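Local coordinates for ZmpA Glycopeptidase (Clostridium perfringens, PDB 6XSX), which acts as a glycopeptidase of the peptidase M60 family, a metalloprotease that probably cleaves the polypeptide of glycosylated proteins and is represented here by its catalytic module, at residues Q357-L360 with T364-P367; A389-A394 with E404-H409. All blocks are in the same frame, centred on the assembly; numbering follows the deposited sequence.

Contact 1: Q357-L360 with T364-P367; sequences QLQL and TFWP. With EDO (1,2-ethanediol), chain G.
Leu-358 meets the aromatic ring of Phe-365 with its CB, which sits over one face in a CH-pi contact, 4.0 Å from the ring centroid, displaced toward the rim on the CD2 and CE2 side. Farther along the same side chain, CD1 reaches the far end of the ring at CZ (3.9 Å). A branched aliphatic residue suits this place because it can follow a ring along its length, and the same side chain also packs on Ala-394 and Phe-398 of helix 383-398. Next comes Gln-359, whose CG stands anti to the backbone N (chi1 177°) before the chain bends at chi2 (67°), a course that carries the amide across to the start of the other helix. The two residues thus hold together two successive helices of the M60 catalytic module, 347-361 and 365-375, across the short turn between them. At the start of the second helix, Trp-366 N donates to Gln-359 OE1 over 2.8 Å, the hydrogen bond being somewhat bent and its donor tilted 23° from the carbonyl plane. The other end of the amide, NE2, bonds to the carbonyl of Lys-363 in the turn, so both ends are held and its rotation is fixed. Glutamine suits the position by supplying an acceptor and a donor from one flat group. OE1 is also flanked by carbon, with Trp-366 CB at 3.2 Å and Phe-365 CB at 3.5 Å. Beyond the amide, the solvent-facing Thr-364 receives a hydrogen bond at OG1 from O1 of a 1,2-ethanediol (2.7 Å), a probable crystallisation additive that also binds Asp-362 and Arg-368.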
loop_
_atom_site.group_PDB
_atom_site.type_symbol
_atom_site.label_atom_id
_atom_site.label_comp_id
_atom_site.label_asym_id
_atom_site.label_seq_id
_atom_site.Cartn_x
_atom_site.Cartn_y
_atom_site.Cartn_z
ATOM N N GLN A 357 -7.055 -4.110 -14.463
ATOM C CA GLN A 357 -7.106 -5.018 -15.601
ATOM C C GLN A 357 -5.860 -4.877 -16.474
ATOM O O GLN A 357 -5.302 -5.882 -16.914
ATOM C CB GLN A 357 -8.352 -4.764 -16.450
ATOM C CG GLN A 357 -9.645 -5.177 -15.770
ATOM C CD GLN A 357 -10.831 -5.044 -16.689
ATOM O OE1 GLN A 357 -11.012 -4.025 -17.351
ATOM N NE2 GLN A 357 -11.656 -6.081 -16.730
ATOM N N LEU A 358 -5.452 -3.631 -16.752
ATOM C CA LEU A 358 -4.256 -3.381 -17.547
ATOM C C LEU A 358 -3.023 -3.932 -16.834
ATOM O O LEU A 358 -2.095 -4.383 -17.498
ATOM C CB LEU A 358 -4.107 -1.882 -17.838
ATOM C CG LEU A 358 -5.220 -1.257 -18.685
ATOM C CD1 LEU A 358 -5.049 0.255 -18.813
ATOM C CD2 LEU A 358 -5.314 -1.904 -20.063
ATOM N N GLN A 359 -3.034 -3.912 -15.491
ATOM C CA GLN A 359 -1.921 -4.395 -14.683
ATOM C C GLN A 359 -1.920 -5.925 -14.636
ATOM O O GLN A 359 -0.861 -6.547 -14.596
ATOM C CB GLN A 359 -1.975 -3.805 -13.273
ATOM C CG GLN A 359 -0.882 -4.311 -12.337
ATOM C CD GLN A 359 0.512 -3.866 -12.725
ATOM O OE1 GLN A 359 0.702 -2.934 -13.501
ATOM N NE2 GLN A 359 1.507 -4.549 -12.197
ATOM N N LEU A 360 -3.108 -6.531 -14.651
ATOM C CA LEU A 360 -3.200 -7.982 -14.755
ATOM C C LEU A 360 -2.626 -8.417 -16.108
ATOM O O LEU A 360 -1.921 -9.419 -16.195
ATOM C CB LEU A 360 -4.668 -8.407 -14.614
ATOM C CG LEU A 360 -5.265 -8.339 -13.204
ATOM C CD1 LEU A 360 -6.785 -8.471 -13.268
ATOM C CD2 LEU A 360 -4.705 -9.447 -12.323
ATOM N N THR A 364 4.122 -4.648 -16.015
ATOM C CA THR A 364 4.977 -3.469 -16.140
ATOM C C THR A 364 4.160 -2.177 -16.234
ATOM O O THR A 364 4.733 -1.091 -16.297
ATOM C CB THR A 364 5.944 -3.532 -17.337
ATOM O OG1 THR A 364 5.220 -3.438 -18.566
ATOM C CG2 THR A 364 6.851 -4.749 -17.328
ATOM N N PHE A 365 2.828 -2.286 -16.260
ATOM C CA PHE A 365 1.990 -1.118 -16.507
ATOM C C PHE A 365 2.120 -0.093 -15.376
ATOM O O PHE A 365 2.420 1.073 -15.630
ATOM C CB PHE A 365 0.525 -1.507 -16.735
ATOM C CG PHE A 365 -0.452 -0.353 -16.672
ATOM C CD1 PHE A 365 -0.379 0.697 -17.578
ATOM C CD2 PHE A 365 -1.445 -0.311 -15.706
ATOM C CE1 PHE A 365 -1.275 1.756 -17.515
ATOM C CE2 PHE A 365 -2.337 0.751 -15.640
ATOM C CZ PHE A 365 -2.248 1.787 -16.542
ATOM N N TRP A 366 1.854 -0.518 -14.136
ATOM C CA TRP A 366 1.649 0.443 -13.059
ATOM C C TRP A 366 2.893 1.308 -12.812
ATOM O O TRP A 366 2.790 2.532 -12.786
ATOM C CB TRP A 366 1.112 -0.215 -11.779
ATOM C CG TRP A 366 0.604 0.811 -10.812
ATOM C CD1 TRP A 366 1.104 1.115 -9.578
ATOM C CD2 TRP A 366 -0.484 1.729 -11.042
ATOM N NE1 TRP A 366 0.388 2.139 -9.015
ATOM C CE2 TRP A 366 -0.581 2.547 -9.897
ATOM C CE3 TRP A 366 -1.388 1.928 -12.097
ATOM C CZ2 TRP A 366 -1.557 3.541 -9.779
ATOM C CZ3 TRP A 366 -2.340 2.923 -11.985
ATOM C CH2 TRP A 366 -2.421 3.717 -10.839
ATOM N N PRO A 367 4.107 0.733 -12.629
ATOM C CA PRO A 367 5.306 1.543 -12.399
ATOM C C PRO A 367 5.480 2.632 -13.464
ATOM O O PRO A 367 5.754 3.792 -13.138
ATOM C CB PRO A 367 6.460 0.525 -12.381
ATOM C CG PRO A 367 5.862 -0.766 -12.927
ATOM C CD PRO A 367 4.389 -0.711 -12.596
HETATM C C1 EDO G . 2.895 -1.679 -20.216
HETATM O O1 EDO G . 4.173 -1.231 -19.794
HETATM C C2 EDO G . 2.834 -1.915 -21.682
HETATM O O2 EDO G . 4.023 -2.488 -22.181
#

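Contact 2: A389-A394 with E404-H409; sequences AWVMAA and EHFERH
Val-391 and Phe-406 mark the nearest backbone approach, 6.8 Å between their CA atoms, where the segments of two helices run roughly antiparallel at 147° with axes 10.3 Å apart. The arrangement is a helical hairpin in the catalytic module: helix 383-398 turns back through a short loop into helix 403-408. Phe-406 carries the contact between them. Its CG leans to the backbone N side, anti to the carbonyl carbon (chi1 -78°), which lays the ring against Val-391 and Ala-394. Val-391 covers one face with its backbone N above the ring, while CG2 rests at the CG rim, 3.5 Å from Phe-406 CG, as the two side chains pass in opposite directions. A beta-branched valine, short and stiff, presents a methyl here while its own chain packs on Thr-417 and Thr-421 of helix 415-421. One turn on, Ala-394 meets the ring at its edge, near the ring plane, with CB 4.0 Å from Phe-406 CE2. The small methyl of alanine lets the helix backbone come close to the ring edge, and the same residue touches Phe-365 and Phe-369 of helix 365-375. On the opposite face of the ring lies the imidazole of His-405, with CD2 above the rim; its NE2 is tied to the carbonyl of Pro-354. The far side of helix 403-408 is polar. There Glu-404 and Arg-408, one turn apart, form a salt bridge in which Glu-404 OE1 takes both Arg-408 NE (2.9 Å) and Arg-408 NH2 (3.1 Å), the first through its anti lone pair, with the oxygen 4° out of the guanidinium plane.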
loop_
_atom_site.group_PDB
_atom_site.type_symbol
_atom_site.label_atom_id
_atom_site.label_comp_id
_atom_site.label_asym_id
_atom_site.label_seq_id
_atom_site.Cartn_x
_atom_site.Cartn_y
_atom_site.Cartn_z
ATOM N N ALA A 389 -7.171 11.962 -18.708
ATOM C CA ALA A 389 -5.717 11.914 -18.655
ATOM C C ALA A 389 -5.231 10.473 -18.478
ATOM O O ALA A 389 -4.214 10.097 -19.051
ATOM C CB ALA A 389 -5.182 12.838 -17.585
ATOM N N TRP A 390 -5.960 9.673 -17.684
ATOM C CA TRP A 390 -5.616 8.270 -17.494
ATOM C C TRP A 390 -5.622 7.558 -18.843
ATOM O O TRP A 390 -4.747 6.736 -19.125
ATOM C CB TRP A 390 -6.615 7.571 -16.570
ATOM C CG TRP A 390 -6.645 8.007 -15.139
ATOM C CD1 TRP A 390 -5.759 8.814 -14.484
ATOM C CD2 TRP A 390 -7.609 7.588 -14.155
ATOM N NE1 TRP A 390 -6.125 8.945 -13.170
ATOM C CE2 TRP A 390 -7.254 8.206 -12.940
ATOM C CE3 TRP A 390 -8.740 6.763 -14.190
ATOM C CZ2 TRP A 390 -7.988 8.018 -11.767
ATOM C CZ3 TRP A 390 -9.465 6.574 -13.033
ATOM C CH2 TRP A 390 -9.095 7.201 -11.840
ATOM N N VAL A 391 -6.638 7.866 -19.659
ATOM C CA VAL A 391 -6.828 7.171 -20.921
ATOM C C VAL A 391 -5.624 7.458 -21.811
ATOM O O VAL A 391 -5.118 6.566 -22.486
ATOM C CB VAL A 391 -8.139 7.591 -21.607
ATOM C CG1 VAL A 391 -8.256 6.989 -23.003
ATOM C CG2 VAL A 391 -9.344 7.231 -20.761
ATOM N N MET A 392 -5.171 8.717 -21.782
ATOM C CA MET A 392 -4.089 9.173 -22.640
ATOM C C MET A 392 -2.761 8.596 -22.163
ATOM O O MET A 392 -1.991 8.090 -22.981
ATOM C CB MET A 392 -4.026 10.702 -22.688
ATOM C CG MET A 392 -5.173 11.279 -23.491
ATOM S SD MET A 392 -5.143 13.080 -23.642
ATOM C CE MET A 392 -5.450 13.591 -21.951
ATOM N N ALA A 393 -2.526 8.666 -20.845
ATOM C CA ALA A 393 -1.297 8.187 -20.224
ATOM C C ALA A 393 -1.166 6.669 -20.368
ATOM O O ALA A 393 -0.091 6.171 -20.718
ATOM C CB ALA A 393 -1.215 8.631 -18.783
ATOM N N ALA A 394 -2.258 5.944 -20.096
ATOM C CA ALA A 394 -2.275 4.496 -20.247
ATOM C C ALA A 394 -2.057 4.127 -21.718
ATOM O O ALA A 394 -1.364 3.159 -22.023
ATOM C CB ALA A 394 -3.561 3.911 -19.701
ATOM N N GLU A 404 -11.531 2.795 -26.103
ATOM C CA GLU A 404 -12.640 1.857 -26.033
ATOM C C GLU A 404 -12.649 1.140 -24.679
ATOM O O GLU A 404 -13.704 1.013 -24.049
ATOM C CB GLU A 404 -12.608 0.887 -27.219
ATOM C CG GLU A 404 -13.630 -0.228 -27.096
ATOM C CD GLU A 404 -13.708 -1.164 -28.288
ATOM O OE1 GLU A 404 -14.572 -2.061 -28.272
ATOM O OE2 GLU A 404 -12.898 -0.995 -29.225
ATOM N N HIS A 405 -11.468 0.679 -24.238
ATOM C CA HIS A 405 -11.300 -0.012 -22.962
ATOM C C HIS A 405 -11.954 0.787 -21.831
ATOM O O HIS A 405 -12.755 0.258 -21.059
ATOM C CB HIS A 405 -9.802 -0.273 -22.696
ATOM C CG HIS A 405 -9.517 -0.907 -21.373
ATOM N ND1 HIS A 405 -9.742 -2.250 -21.130
ATOM C CD2 HIS A 405 -9.033 -0.390 -20.221
ATOM C CE1 HIS A 405 -9.414 -2.529 -19.881
ATOM N NE2 HIS A 405 -8.966 -1.406 -19.305
ATOM N N PHE A 406 -11.607 2.074 -21.747
ATOM C CA PHE A 406 -12.091 2.917 -20.669
ATOM C C PHE A 406 -13.565 3.277 -20.868
ATOM O O PHE A 406 -14.328 3.282 -19.900
ATOM C CB PHE A 406 -11.189 4.137 -20.499
ATOM C CG PHE A 406 -9.893 3.873 -19.769
ATOM C CD1 PHE A 406 -9.853 3.833 -18.382
ATOM C CD2 PHE A 406 -8.705 3.697 -20.468
ATOM C CE1 PHE A 406 -8.658 3.609 -17.714
ATOM C CE2 PHE A 406 -7.508 3.474 -19.800
ATOM C CZ PHE A 406 -7.487 3.430 -18.422
ATOM N N GLU A 407 -13.981 3.561 -22.112
ATOM C CA GLU A 407 -15.384 3.900 -22.303
ATOM C C GLU A 407 -16.289 2.691 -22.034
ATOM O O GLU A 407 -17.444 2.869 -21.646
ATOM C CB GLU A 407 -15.646 4.765 -23.543
ATOM C CG GLU A 407 -15.783 4.026 -24.852
ATOM C CD GLU A 407 -15.814 4.911 -26.094
ATOM O OE1 GLU A 407 -15.277 4.473 -27.130
ATOM O OE2 GLU A 407 -16.368 6.034 -26.033
ATOM N N ARG A 408 -15.749 1.464 -22.149
ATOM C CA ARG A 408 -16.559 0.285 -21.862
ATOM C C ARG A 408 -16.841 0.164 -20.363
ATOM O O ARG A 408 -17.807 -0.476 -19.966
ATOM C CB ARG A 408 -15.920 -0.984 -22.429
ATOM C CG ARG A 408 -16.077 -1.126 -23.935
ATOM C CD ARG A 408 -15.638 -2.508 -24.368
ATOM N NE ARG A 408 -15.969 -2.719 -25.763
ATOM C CZ ARG A 408 -17.032 -3.389 -26.197
ATOM N NH1 ARG A 408 -17.890 -3.932 -25.340
ATOM N NH2 ARG A 408 -17.234 -3.504 -27.499
ATOM N N HIS A 409 -15.995 0.786 -19.535
ATOM C CA HIS A 409 -16.184 0.808 -18.091
ATOM C C HIS A 409 -17.167 1.910 -17.689
ATOM O O HIS A 409 -17.484 2.060 -16.503
ATOM C CB HIS A 409 -14.830 0.974 -17.385
ATOM C CG HIS A 409 -14.063 -0.300 -17.271
ATOM N ND1 HIS A 409 -14.168 -1.125 -16.167
ATOM C CD2 HIS A 409 -13.196 -0.902 -18.116
ATOM C CE1 HIS A 409 -13.384 -2.172 -16.330
ATOM N NE2 HIS A 409 -12.778 -2.063 -17.520
#

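Both contacts are buried and each joins two helices that follow each other in the chain, antiparallel in contact 2. Contact 1 comes first, its centre about 15 Å from the centre of the chain, that of contact 2 about 23 Å. They share no helix, yet they touch: Phe-365 CE1 packs against Ala-394 CB at 3.8 Å, so Ala-394 joins the phenylalanines of both contacts. A probable hydrogen bond between His-409 NE2 and Gln-357 OE1 (2.6 Å) adds a polar tie. The chemistry differs. Contact 1 combines apolar packing with an amide bonded across the turn and has an exposed threonine at its margin, whereas contact 2 has no hydrogen bond between its helices and meets through apolar side chains.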